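Competence damage-inducible protein A (Klebsiella pneumoniae subsp. pneumoniae MGH 78578, PDB 5V01) is of unknown function but belongs to the CinA family, some of whose members deamidate nicotinamide mononucleotide. Local coordinates at the interface of chains A and B. Sequence-based numbering; all coordinates share one arbitrary frame. Chains: chain A/B, Competence damage-inducible protein A.

The interface of chains A and B. Residues chain A 60, 102; chain B 72-73.
The methyl CG2 of B:Val73 meets the methyl CG2 of A:Thr60 at 4.0 Å. The two side chains run past each other in opposite directions, methyl against methyl. A:Thr60 presents its methyl because CG2 lies anti to the backbone N, with OG1 beside that N (chi1 -59°). Its two branches thus do different work, CG2 packing and OG1 meeting water.

A:Leu102 lies beside the threonine and also faces B:Val73 CG2. Its CG lies 4.4 Å from B:Val73 CG2, and both leucine methyls are at a similar range, so this packing is loose. The CD1 branch reaches on towards B:Asn72, ending 4.0 Å from OD1. The valine methyl CG2 faces the groove between threonine and leucine.

The polar rim is built around the side-chain amide of B:Asn72. Its CG is anti to the backbone N (chi1 177°), which carries the amide across to chain A. There OD1 lies 2.7 Å from the backbone O of A:Leu102. Two oxygens that can only accept cannot bond, so the pair is a clash as modelled. An amide turned over, with its NH2 group facing A:Leu102, would probably suit this carbonyl better. The amide orientation is therefore doubtful.

A water joins the rim to the threonine. It lies 2.8 Å from the hydroxyl OG1 of A:Thr60 and 3.0 Å from B:Asn72 OD1. A:Thr60 OG1 and B:Asn72 OD1 stand on roughly opposite sides of it, 152° apart. This bridge ties the polar branch of A:Thr60 to chain B. With the amide turned over it would persist, the asparagine NH2 then donating.

The patch is part of a two-fold symmetric interface between copies of one protein, so it recurs with the chains exchanged. The structure alone does not show whether this dimer forms in solution. A:Thr60 belongs to strand 58-64, and A:Leu102 to the last turn of helix 89-103. Facing them is the C-terminal end of helix 67-74 of chain B.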
loop_
_atom_site.group_PDB
_atom_site.type_symbol
_atom_site.label_atom_id
_atom_site.label_comp_id
_atom_site.label_asym_id
_atom_site.label_seq_id
_atom_site.Cartn_x
_atom_site.Cartn_y
_atom_site.Cartn_z
ATOM N N THR A 60 4.598 -7.737 2.221
ATOM C CA THR A 60 4.536 -7.074 0.929
ATOM C C THR A 60 3.115 -6.699 0.526
ATOM O O THR A 60 2.221 -7.548 0.520
ATOM C CB THR A 60 5.149 -7.982 -0.145
ATOM O OG1 THR A 60 6.514 -8.267 0.191
ATOM C CG2 THR A 60 5.108 -7.348 -1.544
ATOM N N LEU A 102 5.156 -12.562 -6.576
ATOM C CA LEU A 102 6.145 -11.577 -6.173
ATOM C C LEU A 102 6.525 -11.730 -4.705
ATOM O O LEU A 102 7.714 -11.706 -4.363
ATOM C CB LEU A 102 5.617 -10.180 -6.459
ATOM C CG LEU A 102 6.506 -8.987 -6.066
ATOM C CD1 LEU A 102 7.848 -8.993 -6.800
ATOM C CD2 LEU A 102 5.827 -7.653 -6.343
ATOM N N ASN B 72 13.724 -8.041 -2.120
ATOM C CA ASN B 72 13.044 -8.704 -3.237
ATOM C C ASN B 72 12.350 -7.704 -4.169
ATOM O O ASN B 72 12.488 -7.783 -5.402
ATOM C CB ASN B 72 12.040 -9.711 -2.663
ATOM C CG ASN B 72 11.238 -10.402 -3.729
ATOM O OD1 ASN B 72 9.991 -10.328 -3.755
ATOM N ND2 ASN B 72 11.927 -11.015 -4.637
ATOM N N VAL B 73 11.589 -6.772 -3.589
ATOM C CA VAL B 73 10.780 -5.843 -4.374
ATOM C C VAL B 73 11.594 -4.652 -4.876
ATOM O O VAL B 73 11.373 -4.165 -5.991
ATOM C CB VAL B 73 9.564 -5.362 -3.565
ATOM C CG1 VAL B 73 8.732 -4.354 -4.349
ATOM C CG2 VAL B 73 8.726 -6.558 -3.136
HETATM O O HOH W 1 8.570 -9.582 -1.228
#